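Local coordinates for putative uncharacterized protein (Enterobacter cloacae, PDB 4HFK) that probably acts as an immunity protein of a type VI secretion system, binding a partner amidase effector to neutralise it, at residues B[4-9]-B[41-46]; B[20-25]-B[60-65]; B[68-73]-B[80-85]. All coordinates share one frame; numbering follows the deposited sequence.

Interaction 1: B[4-9]-B[41-46]; sequences PDISTF and AAAWLE
The 3-10 turn 6-8 that precedes helix 11-27, together with the residue after it, packs against helix 31-47, with Ile6 and Phe9 meeting Ala43 and Trp44. At its centre is a T-shaped aromatic pair: the six-membered ring of Trp44 points its edge at the face of Phe9, the planes lying at 81° and the centroids 5.0 Å apart. Trp44 CH2 sits 3.8 Å above the Phe9 plane and over its centre, almost equally far from all six ring carbons of Phe9. Ile6 works with both of its branches. Its methyl CG2 comes down from one face of the indole onto the CZ3 side of the ring, 3.7 Å from Trp44 CZ3. CG1, further above the same face, carries CD1 on to Ala43 CB at 3.9 Å; CG1 is held anti to the carbonyl carbon (chi1 -72°), which directs this longer arm toward the helix. The turn that presents these side chains is tied up within itself. Asp5 OD1 accepts from Ser7 N at 3.1 Å in an Asx turn and also takes the Ser7 hydroxyl, which comes from above the carboxylate plane. Asp5 O in turn receives both Thr8 N and Thr8 OG1, the latter at 2.8 Å and within the carbonyl plane. Beyond the turn, Trp44 NE1 forms a weak hydrogen bond to Asn21 OD1 of helix 11-27, and Leu81 of the second subunit packs on Ala43 and Trp44. No hydrogen bond crosses between the two segments: the contact rests on apolar burial and van der Waals packing, the weakly positive C-H edge of Trp44 probably adds attraction to the pi face of Phe9, and the near-perpendicular rings give the pairing a defined direction.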
ATOM      1  N   PRO B   4      -7.263  10.594  -8.023  1.00 12.32           N
ATOM      2  CA  PRO B   4      -7.421  11.670  -7.040  1.00 14.39           C
ATOM      3  C   PRO B   4      -6.098  12.392  -6.776  1.00 16.14           C
ATOM      4  O   PRO B   4      -5.021  11.794  -6.882  1.00 11.37           O
ATOM      5  CB  PRO B   4      -7.864  10.924  -5.772  1.00 13.98           C
ATOM      6  CG  PRO B   4      -7.299   9.546  -5.932  1.00 14.03           C
ATOM      7  CD  PRO B   4      -7.433   9.261  -7.410  1.00 14.60           C
ATOM      8  N   ASP B   5      -6.179  13.672  -6.447  1.00 14.79           N
ATOM      9  CA  ASP B   5      -4.990  14.426  -6.058  1.00 17.61           C
ATOM     10  C   ASP B   5      -4.558  14.015  -4.647  1.00 16.08           C
ATOM     11  O   ASP B   5      -5.404  13.649  -3.824  1.00 11.61           O
ATOM     12  CB  ASP B   5      -5.302  15.918  -6.073  1.00 20.26           C
ATOM     13  CG  ASP B   5      -4.057  16.768  -6.216  1.00 36.26           C
ATOM     14  OD1 ASP B   5      -3.455  17.148  -5.178  1.00 30.79           O
ATOM     15  OD2 ASP B   5      -3.679  17.045  -7.377  1.00 46.67           O
ATOM     16  N   ILE B   6      -3.258  14.082  -4.356  1.00 11.83           N
ATOM     17  CA  ILE B   6      -2.774  13.783  -2.999  1.00 11.33           C
ATOM     18  C   ILE B   6      -3.451  14.662  -1.938  1.00 11.01           C
ATOM     19  O   ILE B   6      -3.718  14.224  -0.811  1.00 10.02           O
ATOM     20  CB  ILE B   6      -1.242  13.911  -2.901  1.00 12.36           C
ATOM     21  CG1 ILE B   6      -0.580  12.743  -3.627  1.00 19.00           C
ATOM     22  CG2 ILE B   6      -0.790  13.876  -1.455  1.00 11.88           C
ATOM     23  CD1 ILE B   6       0.916  12.631  -3.371  1.00 13.33           C
ATOM     24  N   SER B   7      -3.759  15.894  -2.318  1.00 11.06           N
ATOM     25  CA  SER B   7      -4.370  16.863  -1.404  1.00 11.15           C
ATOM     26  C   SER B   7      -5.790  16.470  -0.969  1.00 13.57           C
ATOM     27  O   SER B   7      -6.333  17.051  -0.031  1.00 14.99           O
ATOM     28  CB  SER B   7      -4.424  18.234  -2.073  1.00 13.36           C
ATOM     29  OG  SER B   7      -5.458  18.257  -3.043  1.00 15.43           O
ATOM     30  N   THR B   8      -6.402  15.506  -1.650  1.00 12.31           N
ATOM     31  CA  THR B   8      -7.742  15.061  -1.263  1.00 11.72           C
ATOM     32  C   THR B   8      -7.736  14.056  -0.111  1.00 10.91           C
ATOM     33  O   THR B   8      -8.800  13.670   0.378  1.00  8.82           O
ATOM     34  CB  THR B   8      -8.509  14.435  -2.446  1.00 12.51           C
ATOM     35  OG1 THR B   8      -7.911  13.181  -2.793  1.00 15.69           O
ATOM     36  CG2 THR B   8      -8.497  15.367  -3.659  1.00 16.48           C
ATOM     37  N   PHE B   9      -6.555  13.612   0.307  1.00  7.30           N
ATOM     38  CA  PHE B   9      -6.445  12.708   1.455  1.00  6.39           C
ATOM     39  C   PHE B   9      -6.362  13.542   2.733  1.00  9.60           C
ATOM     40  O   PHE B   9      -5.980  14.711   2.692  1.00  6.58           O
ATOM     41  CB  PHE B   9      -5.187  11.831   1.341  1.00  7.25           C
ATOM     42  CG  PHE B   9      -5.230  10.834   0.207  1.00  9.11           C
ATOM     43  CD1 PHE B   9      -5.446   9.491   0.463  1.00  8.10           C
ATOM     44  CD2 PHE B   9      -5.058  11.241  -1.107  1.00  6.80           C
ATOM     45  CE1 PHE B   9      -5.500   8.564  -0.571  1.00  8.96           C
ATOM     46  CE2 PHE B   9      -5.109  10.315  -2.150  1.00 10.28           C
ATOM     47  CZ  PHE B   9      -5.323   8.978  -1.877  1.00 10.04           C
ATOM     48  N   ALA B  41       6.917   7.515  -1.277  1.00  4.88           N
ATOM     49  CA  ALA B  41       6.865   7.976   0.108  1.00  6.97           C
ATOM     50  C   ALA B  41       7.224   9.462   0.199  1.00  7.53           C
ATOM     51  O   ALA B  41       6.626  10.213   0.978  1.00  7.21           O
ATOM     52  CB  ALA B  41       7.806   7.135   0.985  1.00  5.94           C
ATOM     53  N   ALA B  42       8.194   9.898  -0.604  1.00  6.43           N
ATOM     54  CA  ALA B  42       8.622  11.301  -0.549  1.00  9.39           C
ATOM     55  C   ALA B  42       7.529  12.256  -1.040  1.00  5.80           C
ATOM     56  O   ALA B  42       7.551  13.446  -0.716  1.00  7.76           O
ATOM     57  CB  ALA B  42       9.944  11.522  -1.322  1.00  5.97           C
ATOM     58  N   ALA B  43       6.580  11.747  -1.823  1.00  7.19           N
ATOM     59  CA  ALA B  43       5.456  12.580  -2.257  1.00  8.37           C
ATOM     60  C   ALA B  43       4.488  12.800  -1.099  1.00  7.78           C
ATOM     61  O   ALA B  43       3.958  13.899  -0.924  1.00  6.37           O
ATOM     62  CB  ALA B  43       4.731  11.958  -3.435  1.00  6.07           C
ATOM     63  N   TRP B  44       4.231  11.742  -0.327  1.00  8.20           N
ATOM     64  CA  TRP B  44       3.415  11.875   0.878  1.00  6.55           C
ATOM     65  C   TRP B  44       4.125  12.785   1.879  1.00  6.96           C
ATOM     66  O   TRP B  44       3.481  13.563   2.595  1.00  7.71           O
ATOM     67  CB  TRP B  44       3.146  10.508   1.521  1.00  5.44           C
ATOM     68  CG  TRP B  44       2.371   9.542   0.646  1.00  9.83           C
ATOM     69  CD1 TRP B  44       2.828   8.362   0.108  1.00  7.94           C
ATOM     70  CD2 TRP B  44       1.007   9.677   0.218  1.00  8.35           C
ATOM     71  NE1 TRP B  44       1.829   7.764  -0.619  1.00  7.07           N
ATOM     72  CE2 TRP B  44       0.704   8.548  -0.573  1.00  7.21           C
ATOM     73  CE3 TRP B  44       0.012  10.638   0.433  1.00  7.69           C
ATOM     74  CZ2 TRP B  44      -0.564   8.355  -1.157  1.00  8.27           C
ATOM     75  CZ3 TRP B  44      -1.244  10.452  -0.151  1.00  9.10           C
ATOM     76  CH2 TRP B  44      -1.519   9.316  -0.937  1.00  9.43           C
ATOM     77  N   LEU B  45       5.450  12.676   1.950  1.00  6.51           N
ATOM     78  CA  LEU B  45       6.224  13.525   2.857  1.00  7.65           C
ATOM     79  C   LEU B  45       5.985  14.996   2.551  1.00  6.70           C
ATOM     80  O   LEU B  45       5.709  15.789   3.451  1.00  7.15           O
ATOM     81  CB  LEU B  45       7.730  13.224   2.761  1.00  9.30           C
ATOM     82  CG  LEU B  45       8.620  14.157   3.603  1.00  8.46           C
ATOM     83  CD1 LEU B  45       8.520  13.813   5.089  1.00 10.26           C
ATOM     84  CD2 LEU B  45      10.091  14.114   3.153  1.00 10.30           C
ATOM     85  N   GLU B  46       6.112  15.365   1.281  1.00  7.01           N
ATOM     86  CA  GLU B  46       5.907  16.763   0.875  1.00  8.40           C
ATOM     87  C   GLU B  46       4.500  17.240   1.246  1.00 11.60           C
ATOM     88  O   GLU B  46       4.307  18.380   1.676  1.00  8.30           O
ATOM     89  CB  GLU B  46       6.121  16.912  -0.639  1.00  7.48           C
ATOM     90  CG  GLU B  46       5.721  18.278  -1.193  1.00  8.94           C
ATOM     91  CD  GLU B  46       6.746  19.374  -0.913  1.00  9.86           C
ATOM     92  OE1 GLU B  46       7.923  19.050  -0.645  1.00 14.19           O
ATOM     93  OE2 GLU B  46       6.383  20.567  -0.981  1.00 11.49           O
TER

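Interaction 2: B[20-25]-B[60-65]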
ATOM      1  N   GLN B  20       3.357   3.337   5.147  1.00  6.86           N
ATOM      2  CA  GLN B  20       3.124   2.117   4.372  1.00  9.43           C
ATOM      3  C   GLN B  20       4.093   2.010   3.194  1.00  9.05           C
ATOM      4  O   GLN B  20       4.710   0.964   2.975  1.00  7.91           O
ATOM      5  CB  GLN B  20       1.676   2.058   3.865  1.00 10.87           C
ATOM      6  CG  GLN B  20       1.196   0.630   3.548  1.00 12.94           C
ATOM      7  CD  GLN B  20       0.893   0.410   2.074  1.00 13.79           C
ATOM      8  OE1 GLN B  20       1.224   1.241   1.232  1.00 14.80           O
ATOM      9  NE2 GLN B  20       0.251  -0.716   1.759  1.00 14.32           N
ATOM     10  N   ASN B  21       4.224   3.094   2.435  1.00  7.87           N
ATOM     11  CA  ASN B  21       5.087   3.090   1.256  1.00 10.09           C
ATOM     12  C   ASN B  21       6.537   2.854   1.654  1.00 10.02           C
ATOM     13  O   ASN B  21       7.269   2.112   0.999  1.00 13.70           O
ATOM     14  CB  ASN B  21       4.977   4.408   0.492  1.00  7.85           C
ATOM     15  CG  ASN B  21       3.677   4.544  -0.274  1.00 10.79           C
ATOM     16  OD1 ASN B  21       3.505   5.505  -1.029  1.00 12.26           O
ATOM     17  ND2 ASN B  21       2.747   3.598  -0.078  1.00  7.89           N
ATOM     18  N   ARG B  22       6.951   3.486   2.742  1.00  9.35           N
ATOM     19  CA  ARG B  22       8.293   3.279   3.262  1.00  9.58           C
ATOM     20  C   ARG B  22       8.510   1.833   3.748  1.00 13.41           C
ATOM     21  O   ARG B  22       9.590   1.257   3.556  1.00 10.10           O
ATOM     22  CB  ARG B  22       8.580   4.275   4.379  1.00 11.31           C
ATOM     23  CG  ARG B  22       9.932   4.091   4.990  1.00 15.31           C
ATOM     24  CD  ARG B  22      10.596   5.430   5.235  1.00 20.11           C
ATOM     25  NE  ARG B  22      11.913   5.246   5.832  1.00 19.34           N
ATOM     26  CZ  ARG B  22      13.055   5.372   5.163  1.00 16.24           C
ATOM     27  NH1 ARG B  22      13.040   5.705   3.877  1.00 12.24           N
ATOM     28  NH2 ARG B  22      14.205   5.185   5.790  1.00 18.77           N
ATOM     29  N   CYS B  23       7.495   1.239   4.373  1.00  9.65           N
ATOM     30  CA  CYS B  23       7.593  -0.172   4.751  1.00 11.34           C
ATOM     31  C   CYS B  23       7.793  -1.059   3.527  1.00  9.70           C
ATOM     32  O   CYS B  23       8.635  -1.958   3.536  1.00 11.62           O
ATOM     33  CB  CYS B  23       6.340  -0.643   5.485  1.00 12.96           C
ATOM     34  SG  CYS B  23       6.231  -0.138   7.176  1.00 18.18           S
ATOM     35  N   ILE B  24       6.999  -0.816   2.488  1.00  9.27           N
ATOM     36  CA  ILE B  24       7.122  -1.568   1.238  1.00  9.76           C
ATOM     37  C   ILE B  24       8.548  -1.484   0.709  1.00 12.53           C
ATOM     38  O   ILE B  24       9.107  -2.484   0.262  1.00 11.31           O
ATOM     39  CB  ILE B  24       6.126  -1.061   0.182  1.00 11.90           C
ATOM     40  CG1 ILE B  24       4.698  -1.416   0.616  1.00 10.83           C
ATOM     41  CG2 ILE B  24       6.418  -1.681  -1.178  1.00  9.49           C
ATOM     42  CD1 ILE B  24       3.609  -0.769  -0.215  1.00  9.27           C
ATOM     43  N   GLY B  25       9.143  -0.296   0.795  1.00  8.92           N
ATOM     44  CA  GLY B  25      10.513  -0.087   0.364  1.00  9.45           C
ATOM     45  C   GLY B  25      11.505  -0.911   1.164  1.00 17.84           C
ATOM     46  O   GLY B  25      12.509  -1.386   0.627  1.00 16.56           O
ATOM     47  N   GLU B  60      12.087   4.446  12.870  1.00 13.98           N
ATOM     48  CA  GLU B  60      12.550   3.523  13.905  1.00 17.77           C
ATOM     49  C   GLU B  60      11.452   2.539  14.291  1.00 16.05           C
ATOM     50  O   GLU B  60      11.707   1.344  14.469  1.00 14.18           O
ATOM     51  CB  GLU B  60      12.989   4.290  15.156  1.00 17.36           C
ATOM     52  CG  GLU B  60      14.236   5.136  14.963  1.00 26.40           C
ATOM     53  N   VAL B  61      10.229   3.044  14.439  1.00 14.26           N
ATOM     54  CA  VAL B  61       9.106   2.185  14.799  1.00 16.16           C
ATOM     55  C   VAL B  61       8.905   1.143  13.704  1.00 12.21           C
ATOM     56  O   VAL B  61       8.725  -0.043  13.984  1.00 12.01           O
ATOM     57  CB  VAL B  61       7.813   3.009  15.033  1.00 14.66           C
ATOM     58  CG1 VAL B  61       6.618   2.098  15.191  1.00 13.21           C
ATOM     59  CG2 VAL B  61       7.971   3.897  16.264  1.00 16.41           C
ATOM     60  N   ILE B  62       8.968   1.593  12.454  1.00 13.51           N
ATOM     61  CA  ILE B  62       8.868   0.700  11.302  1.00 11.58           C
ATOM     62  C   ILE B  62       9.881  -0.456  11.373  1.00 11.86           C
ATOM     63  O   ILE B  62       9.513  -1.630  11.230  1.00  9.92           O
ATOM     64  CB  ILE B  62       9.067   1.489   9.991  1.00 12.41           C
ATOM     65  CG1 ILE B  62       7.851   2.378   9.714  1.00 11.14           C
ATOM     66  CG2 ILE B  62       9.284   0.555   8.822  1.00 12.80           C
ATOM     67  CD1 ILE B  62       8.065   3.362   8.584  1.00 10.36           C
ATOM     68  N   VAL B  63      11.152  -0.130  11.588  1.00 10.88           N
ATOM     69  CA  VAL B  63      12.196  -1.156  11.606  1.00 10.87           C
ATOM     70  C   VAL B  63      11.922  -2.192  12.705  1.00 15.59           C
ATOM     71  O   VAL B  63      12.106  -3.397  12.497  1.00 12.76           O
ATOM     72  CB  VAL B  63      13.606  -0.534  11.754  1.00 15.40           C
ATOM     73  CG1 VAL B  63      14.653  -1.615  11.966  1.00 17.56           C
ATOM     74  CG2 VAL B  63      13.952   0.286  10.509  1.00 17.45           C
ATOM     75  N   SER B  64      11.441  -1.716  13.855  1.00 12.35           N
ATOM     76  CA  SER B  64      11.122  -2.588  14.973  1.00 11.46           C
ATOM     77  C   SER B  64       9.901  -3.474  14.699  1.00 15.93           C
ATOM     78  O   SER B  64       9.925  -4.674  14.981  1.00 16.64           O
ATOM     79  CB  SER B  64      10.898  -1.758  16.238  1.00 15.97           C
ATOM     80  OG  SER B  64      10.590  -2.601  17.340  1.00 28.13           O
ATOM     81  N   LEU B  65       8.834  -2.889  14.157  1.00 10.55           N
ATOM     82  CA  LEU B  65       7.609  -3.652  13.910  1.00 14.17           C
ATOM     83  C   LEU B  65       7.750  -4.652  12.754  1.00 13.12           C
ATOM     84  O   LEU B  65       7.136  -5.722  12.776  1.00 12.30           O
ATOM     85  CB  LEU B  65       6.413  -2.717  13.679  1.00 10.46           C
ATOM     86  CG  LEU B  65       5.857  -1.999  14.915  1.00 17.80           C
ATOM     87  CD1 LEU B  65       4.634  -1.157  14.562  1.00 14.79           C
ATOM     88  CD2 LEU B  65       5.498  -2.987  16.004  1.00 21.58           C
TER
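Arg22 NE makes a salt bridge with Asp59 OD1, and NH2 of the same guanidinium donates to the backbone of another protein's chain in the assembly. The charged end thus serves partners beyond 20-25 and 60-65, whereas the aliphatic base of the side chain belongs to the contact itself: Arg22 CG comes to 4.1 Å from Ile62 CD1, the two side chains crossing at about a right angle. With CG anti to the backbone N (chi1 178°), that methylene is set beside Ile62 CD1, and a bend at chi2 then carries the guanidinium off to Asp59. Ile62 carries the contact from the other helix. Its branch methyl CG2 touches Cys23 SG at 3.5 Å, and CG1 follows at 3.9 Å from the same sulfur, with CD1 slightly further off at 4.2 Å. The terminal CD1 is thus about equally far from the sulfur and from Arg22 CG, touching both loosely, so a single side chain spans two consecutive residues of the facing helix. This is helix-to-helix packing in an all-helical fold: helix 11-27 and helix 52-66 meet closely here, with the CA atoms of Cys23 and Ile62 6.7 Å apart, and Cys83 and Ile86 of helix 79-87 close in on Cys23 from a further helix. Away from this apolar seam, Gln20 NE2 bonds to Thr84 OG1 of the same chain and to Gln20 OE1 of the second subunit, while Ile24 packs on its own counterpart there.

Interaction 3: B[68-73]-B[80-85]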
ATOM      1  N   GLN B  68       8.244  -8.362  13.397  1.00 18.69           N
ATOM      2  CA  GLN B  68       7.138  -9.246  13.753  1.00 24.45           C
ATOM      3  C   GLN B  68       6.847 -10.179  12.581  1.00 25.96           C
ATOM      4  O   GLN B  68       6.826  -9.745  11.424  1.00 21.94           O
ATOM      5  CB  GLN B  68       5.889  -8.434  14.088  1.00 27.98           C
ATOM      6  CG  GLN B  68       5.885  -7.827  15.477  1.00 32.93           C
ATOM      7  CD  GLN B  68       4.571  -8.081  16.186  1.00 41.34           C
ATOM      8  OE1 GLN B  68       3.499  -7.902  15.608  1.00 43.12           O
ATOM      9  NE2 GLN B  68       4.644  -8.529  17.435  1.00 49.77           N
ATOM     10  N   LYS B  69       6.645 -11.460  12.874  1.00 22.45           N
ATOM     11  CA  LYS B  69       6.345 -12.434  11.830  1.00 26.46           C
ATOM     12  C   LYS B  69       4.850 -12.723  11.789  1.00 22.95           C
ATOM     13  O   LYS B  69       4.240 -13.024  12.817  1.00 25.98           O
ATOM     14  CB  LYS B  69       7.121 -13.733  12.059  1.00 31.43           C
ATOM     15  CG  LYS B  69       8.634 -13.585  11.932  1.00 36.70           C
ATOM     16  CD  LYS B  69       9.291 -14.918  11.592  1.00 49.67           C
ATOM     17  N   VAL B  70       4.255 -12.607  10.607  1.00 18.45           N
ATOM     18  CA  VAL B  70       2.851 -12.967  10.441  1.00 17.53           C
ATOM     19  C   VAL B  70       2.723 -13.980   9.316  1.00 16.36           C
ATOM     20  O   VAL B  70       3.664 -14.175   8.532  1.00 16.76           O
ATOM     21  CB  VAL B  70       1.963 -11.737  10.169  1.00 20.07           C
ATOM     22  CG1 VAL B  70       1.960 -10.817  11.377  1.00 20.78           C
ATOM     23  CG2 VAL B  70       2.441 -10.997   8.922  1.00 14.45           C
ATOM     24  N   GLY B  71       1.569 -14.634   9.240  1.00 12.90           N
ATOM     25  CA  GLY B  71       1.364 -15.650   8.227  1.00 13.53           C
ATOM     26  C   GLY B  71      -0.097 -15.842   7.876  1.00 11.93           C
ATOM     27  O   GLY B  71      -0.977 -15.131   8.377  1.00 10.93           O
ATOM     28  N   GLY B  72      -0.351 -16.831   7.028  1.00  9.20           N
ATOM     29  CA  GLY B  72      -1.679 -17.116   6.513  1.00  9.52           C
ATOM     30  C   GLY B  72      -1.638 -18.483   5.860  1.00 14.11           C
ATOM     31  O   GLY B  72      -0.655 -19.219   6.042  1.00 13.11           O
ATOM     32  N   THR B  73      -2.685 -18.841   5.117  1.00 10.60           N
ATOM     33  CA  THR B  73      -2.733 -20.161   4.491  1.00 14.10           C
ATOM     34  C   THR B  73      -1.727 -20.280   3.345  1.00 16.16           C
ATOM     35  O   THR B  73      -1.353 -21.388   2.961  1.00 14.25           O
ATOM     36  CB  THR B  73      -4.140 -20.511   3.976  1.00 14.64           C
ATOM     37  OG1 THR B  73      -4.538 -19.551   2.992  1.00 11.48           O
ATOM     38  CG2 THR B  73      -5.160 -20.505   5.131  1.00 10.94           C
ATOM     39  N   ILE B  80       3.236  -7.417   2.722  1.00  8.42           N
ATOM     40  CA  ILE B  80       2.488  -6.310   2.127  1.00  9.23           C
ATOM     41  C   ILE B  80       1.329  -5.936   3.050  1.00 10.95           C
ATOM     42  O   ILE B  80       1.086  -4.748   3.325  1.00  8.45           O
ATOM     43  CB  ILE B  80       1.960  -6.670   0.720  1.00  9.98           C
ATOM     44  CG1 ILE B  80       3.114  -6.679  -0.290  1.00  9.16           C
ATOM     45  CG2 ILE B  80       0.868  -5.691   0.277  1.00  8.75           C
ATOM     46  CD1 ILE B  80       3.762  -5.307  -0.499  1.00 11.12           C
ATOM     47  N   LEU B  81       0.632  -6.950   3.552  1.00  7.98           N
ATOM     48  CA  LEU B  81      -0.419  -6.703   4.532  1.00  9.29           C
ATOM     49  C   LEU B  81       0.187  -6.090   5.791  1.00  8.18           C
ATOM     50  O   LEU B  81      -0.350  -5.121   6.330  1.00  7.75           O
ATOM     51  CB  LEU B  81      -1.182  -7.990   4.874  1.00  7.47           C
ATOM     52  CG  LEU B  81      -2.639  -7.749   5.326  1.00 15.44           C
ATOM     53  CD1 LEU B  81      -3.469  -9.001   5.131  1.00 15.87           C
ATOM     54  CD2 LEU B  81      -2.697  -7.348   6.771  1.00 11.39           C
ATOM     55  N   LYS B  82       1.305  -6.648   6.252  1.00  7.92           N
ATOM     56  CA  LYS B  82       1.983  -6.122   7.446  1.00 12.14           C
ATOM     57  C   LYS B  82       2.306  -4.627   7.325  1.00  8.87           C
ATOM     58  O   LYS B  82       2.173  -3.878   8.299  1.00  8.39           O
ATOM     59  CB  LYS B  82       3.266  -6.913   7.760  1.00  8.29           C
ATOM     60  CG  LYS B  82       3.919  -6.517   9.095  1.00 14.34           C
ATOM     61  CD  LYS B  82       5.350  -7.043   9.251  1.00 13.01           C
ATOM     62  CE  LYS B  82       5.496  -8.486   8.805  1.00 16.73           C
ATOM     63  NZ  LYS B  82       6.938  -8.889   8.702  1.00 17.38           N
ATOM     64  N   CYS B  83       2.727  -4.190   6.139  1.00  8.47           N
ATOM     65  CA  CYS B  83       2.988  -2.766   5.920  1.00  8.73           C
ATOM     66  C   CYS B  83       1.758  -1.910   6.285  1.00  9.88           C
ATOM     67  O   CYS B  83       1.887  -0.826   6.859  1.00  7.81           O
ATOM     68  CB  CYS B  83       3.395  -2.506   4.464  1.00 10.55           C
ATOM     69  SG  CYS B  83       4.972  -3.300   3.961  1.00 13.22           S
ATOM     70  N   THR B  84       0.561  -2.395   5.964  1.00  8.89           N
ATOM     71  CA  THR B  84      -0.638  -1.638   6.307  1.00  7.51           C
ATOM     72  C   THR B  84      -0.917  -1.728   7.803  1.00  8.53           C
ATOM     73  O   THR B  84      -1.304  -0.733   8.430  1.00 10.83           O
ATOM     74  CB  THR B  84      -1.863  -2.093   5.484  1.00  6.88           C
ATOM     75  OG1 THR B  84      -1.676  -1.695   4.120  1.00  8.04           O
ATOM     76  CG2 THR B  84      -3.143  -1.437   6.004  1.00  6.81           C
ATOM     77  N   LEU B  85      -0.704  -2.907   8.387  1.00  6.31           N
ATOM     78  CA  LEU B  85      -0.923  -3.068   9.827  1.00  7.02           C
ATOM     79  C   LEU B  85      -0.026  -2.110  10.592  1.00  9.73           C
ATOM     80  O   LEU B  85      -0.458  -1.473  11.559  1.00  8.18           O
ATOM     81  CB  LEU B  85      -0.665  -4.511  10.271  1.00  7.35           C
ATOM     82  CG  LEU B  85      -1.565  -5.561   9.613  1.00  9.04           C
ATOM     83  CD1 LEU B  85      -1.361  -6.920  10.253  1.00  9.24           C
ATOM     84  CD2 LEU B  85      -3.040  -5.162   9.694  1.00  6.97           C
TER
HETATM   85  O   HOH W   1       5.760 -11.592   8.331  1.00 17.04           O
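Lys82 and Val70 bury the most surface here, followed by Gln68, and the lysine does the connecting. It rises from helix 79-87 toward the loop 68-73 with CG anti to the backbone N (chi1 -173°), and a bend at chi3 (-44°) brings the ammonium to the main chain of the loop. There Lys82 NZ donates to Gln68 O at 2.9 Å. The approach is almost straight onto the carbonyl, with a C=O...N angle of 176°, and the preceding methylene, Lys82 CE, is itself 3.2 Å from that oxygen. A water supplies a second link: it accepts from Lys82 NZ at 3.0 Å and from Val70 N at 2.9 Å, bridging the ammonium to a loop amide that has its hydrogen directed at this water. Val70 adds an apolar element. Its methyl CG2 crosses the lysine chain at a slant, 4.0 Å from Lys82 CE, so the valine meets the hydrocarbon just before the nitrogen. The side chain of Gln68 approaches only loosely, its CB about 5.1 Å from Lys82 CD, and it packs on Leu3 of the second subunit. The nitrogen is gripped further by Gln79 OE1 and by Leu66 O, so that its three N-H groups are shared among four oxygens, Gln68 O and the water included; such a setting would be expected to favour the charged form. Gly71 also makes backbone hydrogen bonds with the chain of another protein, and Val70 packs on an apolar side chain there. The arrangement is that of a lysine from one helix whose ammonium joins Leu66 O, at the end of helix 52-66, to Gln68 O of the loop just after it, and it ties down the irregular connection between helices 52-66 and 79-87 of this all-helical fold.

In the fold
The three contacts run from one end of a small all-helical chain to the other. Interactions 1 and 3 lie on opposite sides of its centre, their own centres about 24 Å apart and without touching, whereas interaction 2 sits near the middle, centre to centre about 18 Å from interaction 1 and about 12 Å from interaction 3. Helix 11-27 joins them: it meets helix 31-47 beside interaction 1, helix 52-66 in interaction 2 and helix 79-87 next to interaction 3. Along the chain, interactions 1 and 2 interlace, and interaction 3 follows both. All three also touch the second subunit and another protein, consistent with the helix packing also setting the surfaces used in assembly.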